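Local coordinates for mnemiopsin 1 (Mnemiopsis leidyi, PDB 5VP3), which probably emits light when calcium binds to its EF-hands, as a calcium-regulated photoprotein of a ctenophore, at residues E9-R12 against Y13-V17; P30-L33 against E34-Y37; Y37-F40 against D41-L45. One frame throughout, in Å; residues are numbered along the deposited sequence.

How the contacts relate
All three contacts are one-turn contacts along helices, and they fall on two helices that follow each other in the chain. Contact 1 spans all of helix 9-16, while contacts 2 and 3 are successive lengths of helix 30-43 and share Tyr37; their centres lie 11 Å apart. Contact 1 stands off from both, its centre 25 Å from that of contact 2 and 26 Å from that of contact 3, with about 13 Å between nearest atoms in either case. Helix 101-117 bridges the gap, since side chains of contacts 1 and 2 both touch it. Contact 3 alone carries a ligand of an EF-hand metal site, Asp44, which binds cadmium.

Contact 1: E9-R12 against Y13-V17; sequences ESYR and YLRSV
Tyr11 and Arg15 both turn CG beside the backbone N, and a bend at chi2 of Arg15 (-34°) then brings its guanidinium alongside the tyrosine ring, the two side chains pointing the same way. Arg15 NH2 comes within 3.5 Å of Tyr11 CE1, and Tyr11 CD1 lies over one face of the guanidinium, offset toward its rim. With the two planes 58° apart, this is an oblique approach rather than a flat stack. The polar ends are held elsewhere: Tyr11 OH bonds to Glu103, and Arg15 NH1 to the backbone carbonyls of Asn19 and Trp21.

Beneath these side chains run four i to i+4 backbone hydrogen bonds of helix 9-16, among them the nearly straight Arg15 N to Tyr11 O at 3.0 Å. Leu14 CG packs 3.2 Å from Ser10 O, on the flank where Ser10 and Leu14 touch Phe108 and Val107 of helix 101-117. On another flank, the extended chain of Arg12 carries NH1 to Glu9 OE2 in a 2.8 Å salt bridge; the carboxylate oxygen is met on its syn side and lies close to the guanidinium plane.

At the C-terminal end, Val17 N bonds chiefly to Leu14 O, at 3.1 Å, and weakly to Tyr13 O. Charge is thus treated in two ways within one short helix: Glu9 probably offsets part of the charge of the exposed Arg12, whereas the guanidinium of Arg15 is held by backbone carbonyls through NH1, with the Tyr11 ring only lying beside it in van der Waals contact.

Contact 2: P30-L33 against E34-Y37; sequences PKML and ERLY
Met32 and Leu36, one turn apart, make the closest apolar side-chain contact: Met32 CG lies 3.7 Å from Leu36 CD1, and the two side chains cross obliquely. A looser pair, Leu33 CD2 and Tyr37 CE2 at 4.4 Å, occupies the flank where both residues touch Val102 of helix 101-117.

Sulfur and methyl contacts bring in Arg35. With CG of Met32 anti to the backbone N (chi1 -178°) and the chain bent at chi2 and chi3, the thioether folds back over the guanidinium. CE sits 4.2 Å above the plane, over its centre, and Met32 SD is 4.1 Å from Arg35 NE. Buried here, NE has no polar partner in the model, while NH1 bonds to Glu192 O and NH2 weakly to Lys188 O, tying this turn to the C-terminal part of the chain.

Four i to i+4 backbone hydrogen bonds hold this length of helix 30-43, the entering helix of the first EF-hand; one is Leu36 N to Met32 O at 2.8 Å.

Electrostatic contact is slight. On the exposed side, Lys31 NZ and Glu34 OE1 remain 6.5 Å apart, too far for a salt bridge, although their opposite charges may attract weakly.

Contact 3: Y37-F40 against D41-L45; sequences YKRF and DTFDL. With CD (cadmium ion), chain B.
Phe40 and Asp44 meet where the entering helix of an EF-hand runs into its metal-binding loop. Asp44 is the first residue to leave helical geometry, yet its N still bonds to Phe40 O at 2.8 Å.

The buried side is closely filled. Phe40 CE1 lies 3.7 Å from Asp44 OD2, with ring and carboxylate planes 76° apart, and the same ring meets Trp101 edge-to-face. Phe43 swings CG beside its own backbone N (chi1 -81°), which lays its ring alongside Arg39, Phe43 CE2 being 4.0 Å from Arg39 CD. Beyond this pair, Phe43 meets Trp59 and the guanidinium of Arg39 makes a cation-pi contact with Phe189.

Toward solvent the contact is looser and more polar. Exposed Thr42 grips Lys38 O twice, through N and through OG1 (2.7 Å), the two donors reaching the carbonyl from opposite faces of its plane. Asp41 OD1 sits at the edge of the neighbouring ring, 3.5 Å from Phe40 CD1, and OD2 turns to a salt bridge with Arg98.

The carboxylate of Asp44 divides its work between its oxygens. OD2 accepts a hydrogen bond from Gly49 N, which probably helps fix the rotation of the group. Asp44 OD1 binds the cadmium ion at 2.2 Å, in a site completed by Asp46, Asp48, Lys50 O, Glu55 and a water 2.5 Å from the metal.

Contact 1: E9-R12 against Y13-V17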
loop_
_atom_site.group_PDB
_atom_site.type_symbol
_atom_site.label_atom_id
_atom_site.label_comp_id
_atom_site.label_asym_id
_atom_site.label_seq_id
_atom_site.Cartn_x
_atom_site.Cartn_y
_atom_site.Cartn_z
ATOM N N GLU A 9 -14.918 3.633 1.017
ATOM C CA GLU A 9 -14.470 4.590 2.011
ATOM C C GLU A 9 -13.841 5.829 1.432
ATOM O O GLU A 9 -13.932 6.823 2.009
ATOM C CB GLU A 9 -13.497 3.986 3.024
ATOM C CG GLU A 9 -14.078 3.353 4.258
ATOM C CD GLU A 9 -14.953 4.253 5.038
ATOM O OE1 GLU A 9 -14.498 5.203 5.646
ATOM O OE2 GLU A 9 -16.111 3.990 4.992
ATOM N N SER A 10 -13.181 5.749 0.304
ATOM C CA SER A 10 -12.550 6.947 -0.244
ATOM C C SER A 10 -13.591 7.890 -0.852
ATOM O O SER A 10 -13.494 9.113 -0.682
ATOM C CB SER A 10 -11.483 6.568 -1.276
ATOM O OG SER A 10 -10.274 6.122 -0.640
ATOM N N TYR A 11 -14.579 7.354 -1.583
ATOM C CA TYR A 11 -15.720 8.178 -1.997
ATOM C C TYR A 11 -16.447 8.737 -0.783
ATOM O O TYR A 11 -16.728 9.941 -0.711
ATOM C CB TYR A 11 -16.690 7.377 -2.883
ATOM C CG TYR A 11 -16.272 7.380 -4.330
ATOM C CD1 TYR A 11 -16.219 8.565 -5.061
ATOM C CD2 TYR A 11 -15.902 6.208 -4.961
ATOM C CE1 TYR A 11 -15.803 8.569 -6.394
ATOM C CE2 TYR A 11 -15.498 6.206 -6.276
ATOM C CZ TYR A 11 -15.460 7.378 -6.989
ATOM O OH TYR A 11 -15.052 7.310 -8.294
ATOM N N ARG A 12 -16.730 7.885 0.209
ATOM C CA ARG A 12 -17.346 8.395 1.433
ATOM C C ARG A 12 -16.586 9.617 1.954
ATOM O O ARG A 12 -17.177 10.653 2.272
ATOM C CB ARG A 12 -17.388 7.290 2.480
ATOM C CG ARG A 12 -18.116 7.651 3.771
ATOM C CD ARG A 12 -17.754 6.613 4.839
ATOM N NE ARG A 12 -18.288 6.959 6.150
ATOM C CZ ARG A 12 -17.961 6.344 7.289
ATOM N NH1 ARG A 12 -17.086 5.330 7.304
ATOM N NH2 ARG A 12 -18.500 6.757 8.431
ATOM N N TYR A 13 -15.263 9.526 2.016
ATOM C CA TYR A 13 -14.506 10.607 2.629
ATOM C C TYR A 13 -14.562 11.871 1.780
ATOM O O TYR A 13 -14.746 12.973 2.301
ATOM C CB TYR A 13 -13.064 10.164 2.845
ATOM C CG TYR A 13 -12.182 11.307 3.142
ATOM C CD1 TYR A 13 -12.291 11.988 4.342
ATOM C CD2 TYR A 13 -11.256 11.738 2.223
ATOM C CE1 TYR A 13 -11.485 13.060 4.620
ATOM C CE2 TYR A 13 -10.438 12.813 2.487
ATOM C CZ TYR A 13 -10.560 13.468 3.691
ATOM O OH TYR A 13 -9.742 14.534 3.971
ATOM N N LEU A 14 -14.375 11.737 0.472
ATOM C CA LEU A 14 -14.360 12.909 -0.380
ATOM C C LEU A 14 -15.688 13.633 -0.290
ATOM O O LEU A 14 -15.731 14.856 -0.100
ATOM C CB LEU A 14 -14.062 12.506 -1.816
ATOM C CG LEU A 14 -12.646 11.949 -2.008
ATOM C CD1 LEU A 14 -12.542 11.391 -3.389
ATOM C CD2 LEU A 14 -11.569 13.052 -1.759
ATOM N N ARG A 15 -16.790 12.882 -0.381
ATOM C CA ARG A 15 -18.107 13.528 -0.324
ATOM C C ARG A 15 -18.350 14.177 1.040
ATOM O O ARG A 15 -19.007 15.217 1.122
ATOM C CB ARG A 15 -19.225 12.526 -0.637
ATOM C CG ARG A 15 -19.180 11.846 -2.023
ATOM C CD ARG A 15 -18.615 12.746 -3.156
ATOM N NE ARG A 15 -18.593 12.037 -4.450
ATOM C CZ ARG A 15 -17.666 12.190 -5.406
ATOM N NH1 ARG A 15 -16.643 13.022 -5.255
ATOM N NH2 ARG A 15 -17.768 11.509 -6.537
ATOM N N SER A 16 -17.794 13.604 2.110
ATOM C CA SER A 16 -17.947 14.183 3.435
ATOM C C SER A 16 -17.294 15.555 3.558
ATOM O O SER A 16 -17.699 16.332 4.430
ATOM C CB SER A 16 -17.371 13.240 4.494
ATOM O OG SER A 16 -15.949 13.194 4.465
ATOM N N VAL A 17 -16.302 15.872 2.723
ATOM C CA VAL A 17 -15.641 17.179 2.758
ATOM C C VAL A 17 -15.953 17.994 1.499
ATOM O O VAL A 17 -15.250 18.966 1.192
ATOM C CB VAL A 17 -14.118 17.038 2.977
ATOM C CG1 VAL A 17 -13.828 16.326 4.271
ATOM C CG2 VAL A 17 -13.434 16.268 1.848
#

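Contact 2: P30-L33 against E34-Y37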
loop_
_atom_site.group_PDB
_atom_site.type_symbol
_atom_site.label_atom_id
_atom_site.label_comp_id
_atom_site.label_asym_id
_atom_site.label_seq_id
_atom_site.Cartn_x
_atom_site.Cartn_y
_atom_site.Cartn_z
ATOM N N PRO A 30 -1.072 3.565 -19.663
ATOM C CA PRO A 30 -1.014 2.108 -19.854
ATOM C C PRO A 30 -0.113 1.410 -18.859
ATOM O O PRO A 30 -0.459 0.336 -18.362
ATOM C CB PRO A 30 -0.496 1.973 -21.295
ATOM C CG PRO A 30 0.143 3.316 -21.600
ATOM C CD PRO A 30 -0.690 4.301 -20.876
ATOM N N LYS A 31 1.030 2.003 -18.533
ATOM C CA LYS A 31 1.898 1.407 -17.531
ATOM C C LYS A 31 1.145 1.183 -16.225
ATOM O O LYS A 31 1.305 0.148 -15.568
ATOM C CB LYS A 31 3.116 2.305 -17.289
ATOM C CG LYS A 31 4.218 2.209 -18.320
ATOM C CD LYS A 31 5.098 0.956 -18.141
ATOM C CE LYS A 31 6.615 1.297 -18.200
ATOM N NZ LYS A 31 7.035 2.127 -19.387
ATOM N N MET A 32 0.303 2.139 -15.841
ATOM C CA MET A 32 -0.367 2.047 -14.553
ATOM C C MET A 32 -1.485 1.025 -14.621
ATOM O O MET A 32 -1.683 0.255 -13.675
ATOM C CB MET A 32 -0.900 3.434 -14.139
ATOM C CG MET A 32 -1.591 3.453 -12.768
ATOM S SD MET A 32 -0.466 2.929 -11.467
ATOM C CE MET A 32 0.425 4.457 -11.191
ATOM N N LEU A 33 -2.231 1.001 -15.733
ATOM C CA LEU A 33 -3.186 -0.082 -15.940
ATOM C C LEU A 33 -2.486 -1.415 -15.810
ATOM O O LEU A 33 -2.949 -2.297 -15.091
ATOM C CB LEU A 33 -3.864 0.023 -17.307
ATOM C CG LEU A 33 -4.756 1.273 -17.430
ATOM C CD1 LEU A 33 -5.259 1.465 -18.847
ATOM C CD2 LEU A 33 -5.930 1.184 -16.504
ATOM N N GLU A 34 -1.342 -1.568 -16.483
ATOM C CA GLU A 34 -0.654 -2.857 -16.474
ATOM C C GLU A 34 -0.272 -3.247 -15.054
ATOM O O GLU A 34 -0.572 -4.359 -14.592
ATOM C CB GLU A 34 0.582 -2.802 -17.391
ATOM C CG GLU A 34 1.417 -4.082 -17.341
ATOM C CD GLU A 34 2.625 -4.062 -18.228
ATOM O OE1 GLU A 34 3.011 -2.966 -18.689
ATOM O OE2 GLU A 34 3.180 -5.170 -18.464
ATOM N N ARG A 35 0.354 -2.317 -14.329
ATOM C CA ARG A 35 0.795 -2.589 -12.965
ATOM C C ARG A 35 -0.384 -2.831 -12.038
ATOM O O ARG A 35 -0.355 -3.769 -11.231
ATOM C CB ARG A 35 1.667 -1.434 -12.464
ATOM C CG ARG A 35 1.725 -1.260 -10.948
ATOM C CD ARG A 35 2.528 -0.005 -10.593
ATOM N NE ARG A 35 2.132 0.596 -9.320
ATOM C CZ ARG A 35 2.684 1.700 -8.824
ATOM N NH1 ARG A 35 3.645 2.333 -9.504
ATOM N NH2 ARG A 35 2.286 2.174 -7.649
ATOM N N LEU A 36 -1.455 -2.045 -12.154
ATOM C CA LEU A 36 -2.565 -2.255 -11.229
ATOM C C LEU A 36 -3.169 -3.636 -11.415
ATOM O O LEU A 36 -3.328 -4.393 -10.448
ATOM C CB LEU A 36 -3.621 -1.158 -11.393
ATOM C CG LEU A 36 -3.228 0.176 -10.756
ATOM C CD1 LEU A 36 -4.118 1.261 -11.270
ATOM C CD2 LEU A 36 -3.255 0.165 -9.212
ATOM N N TYR A 37 -3.451 -4.020 -12.667
ATOM C CA TYR A 37 -4.099 -5.320 -12.874
ATOM C C TYR A 37 -3.186 -6.476 -12.459
ATOM O O TYR A 37 -3.654 -7.506 -11.919
ATOM C CB TYR A 37 -4.540 -5.449 -14.333
ATOM C CG TYR A 37 -5.831 -4.699 -14.586
ATOM C CD1 TYR A 37 -6.967 -5.003 -13.858
ATOM C CD2 TYR A 37 -5.916 -3.686 -15.537
ATOM C CE1 TYR A 37 -8.148 -4.318 -14.054
ATOM C CE2 TYR A 37 -7.099 -2.990 -15.735
ATOM C CZ TYR A 37 -8.222 -3.316 -14.985
ATOM O OH TYR A 37 -9.440 -2.653 -15.139
#

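Contact 3: Y37-F40 against D41-L45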
loop_
_atom_site.group_PDB
_atom_site.type_symbol
_atom_site.label_atom_id
_atom_site.label_comp_id
_atom_site.label_asym_id
_atom_site.label_seq_id
_atom_site.Cartn_x
_atom_site.Cartn_y
_atom_site.Cartn_z
ATOM N N TYR A 37 -3.451 -4.020 -12.667
ATOM C CA TYR A 37 -4.099 -5.320 -12.874
ATOM C C TYR A 37 -3.186 -6.476 -12.459
ATOM O O TYR A 37 -3.654 -7.506 -11.919
ATOM C CB TYR A 37 -4.540 -5.449 -14.333
ATOM C CG TYR A 37 -5.831 -4.699 -14.586
ATOM C CD1 TYR A 37 -6.967 -5.003 -13.858
ATOM C CD2 TYR A 37 -5.916 -3.686 -15.537
ATOM C CE1 TYR A 37 -8.148 -4.318 -14.054
ATOM C CE2 TYR A 37 -7.099 -2.990 -15.735
ATOM C CZ TYR A 37 -8.222 -3.316 -14.985
ATOM O OH TYR A 37 -9.440 -2.653 -15.139
ATOM N N LYS A 38 -1.883 -6.314 -12.661
ATOM C CA LYS A 38 -0.938 -7.332 -12.212
ATOM C C LYS A 38 -0.934 -7.437 -10.688
ATOM O O LYS A 38 -0.829 -8.535 -10.131
ATOM C CB LYS A 38 0.454 -7.001 -12.753
ATOM C CG LYS A 38 1.542 -7.870 -12.208
ATOM C CD LYS A 38 2.824 -7.737 -13.026
ATOM C CE LYS A 38 3.845 -8.803 -12.586
ATOM N NZ LYS A 38 5.065 -8.789 -13.422
ATOM N N ARG A 39 -1.041 -6.306 -9.997
ATOM C CA ARG A 39 -1.143 -6.354 -8.542
ATOM C C ARG A 39 -2.429 -7.029 -8.116
ATOM O O ARG A 39 -2.426 -7.869 -7.206
ATOM C CB ARG A 39 -1.077 -4.958 -7.940
ATOM C CG ARG A 39 0.294 -4.466 -7.685
ATOM C CD ARG A 39 0.641 -4.504 -6.202
ATOM N NE ARG A 39 2.021 -4.066 -6.118
ATOM C CZ ARG A 39 2.414 -2.805 -6.274
ATOM N NH1 ARG A 39 1.533 -1.832 -6.464
ATOM N NH2 ARG A 39 3.698 -2.513 -6.222
ATOM N N PHE A 40 -3.543 -6.701 -8.777
ATOM C CA PHE A 40 -4.797 -7.358 -8.420
ATOM C C PHE A 40 -4.662 -8.861 -8.557
ATOM O O PHE A 40 -4.949 -9.617 -7.622
ATOM C CB PHE A 40 -5.945 -6.863 -9.287
ATOM C CG PHE A 40 -7.286 -7.388 -8.853
ATOM C CD1 PHE A 40 -7.694 -8.658 -9.215
ATOM C CD2 PHE A 40 -8.130 -6.616 -8.091
ATOM C CE1 PHE A 40 -8.905 -9.154 -8.819
ATOM C CE2 PHE A 40 -9.351 -7.110 -7.679
ATOM C CZ PHE A 40 -9.736 -8.399 -8.051
ATOM N N ASP A 41 -4.177 -9.307 -9.704
ATOM C CA ASP A 41 -4.152 -10.727 -9.978
ATOM C C ASP A 41 -3.160 -11.437 -9.071
ATOM O O ASP A 41 -3.369 -12.591 -8.701
ATOM C CB ASP A 41 -3.830 -10.930 -11.454
ATOM C CG ASP A 41 -4.967 -10.480 -12.360
ATOM O OD1 ASP A 41 -6.097 -10.299 -11.853
ATOM O OD2 ASP A 41 -4.741 -10.278 -13.574
ATOM N N THR A 42 -2.085 -10.770 -8.683
ATOM C CA THR A 42 -1.198 -11.397 -7.714
ATOM C C THR A 42 -1.872 -11.526 -6.354
ATOM O O THR A 42 -1.666 -12.524 -5.656
ATOM C CB THR A 42 0.083 -10.602 -7.575
ATOM O OG1 THR A 42 0.674 -10.421 -8.871
ATOM C CG2 THR A 42 1.033 -11.332 -6.663
ATOM N N PHE A 43 -2.668 -10.516 -5.962
ATOM C CA PHE A 43 -3.330 -10.525 -4.661
ATOM C C PHE A 43 -4.502 -11.496 -4.651
ATOM O O PHE A 43 -4.822 -12.069 -3.611
ATOM C CB PHE A 43 -3.858 -9.127 -4.329
ATOM C CG PHE A 43 -2.826 -8.163 -3.782
ATOM C CD1 PHE A 43 -1.774 -8.592 -3.005
ATOM C CD2 PHE A 43 -2.953 -6.807 -4.028
ATOM C CE1 PHE A 43 -0.842 -7.678 -2.494
ATOM C CE2 PHE A 43 -2.033 -5.893 -3.530
ATOM C CZ PHE A 43 -0.986 -6.329 -2.747
ATOM N N ASP A 44 -5.153 -11.680 -5.800
ATOM C CA ASP A 44 -6.375 -12.483 -5.902
ATOM C C ASP A 44 -5.960 -13.956 -5.891
ATOM O O ASP A 44 -5.785 -14.607 -6.924
ATOM C CB ASP A 44 -7.133 -12.096 -7.157
ATOM C CG ASP A 44 -8.353 -12.929 -7.364
ATOM O OD1 ASP A 44 -8.720 -13.643 -6.414
ATOM O OD2 ASP A 44 -8.921 -12.868 -8.472
ATOM N N LEU A 45 -5.761 -14.486 -4.679
ATOM C CA LEU A 45 -5.017 -15.743 -4.560
ATOM C C LEU A 45 -5.775 -16.914 -5.170
ATOM O O LEU A 45 -5.155 -17.884 -5.615
ATOM C CB LEU A 45 -4.701 -16.038 -3.087
ATOM C CG LEU A 45 -4.039 -14.929 -2.265
ATOM C CD1 LEU A 45 -4.191 -15.240 -0.783
ATOM C CD2 LEU A 45 -2.566 -14.730 -2.631
HETATM CD CD CD B . -10.118 -13.741 -4.758
HETATM O O HOH W 1 -11.969 -13.991 -3.154
#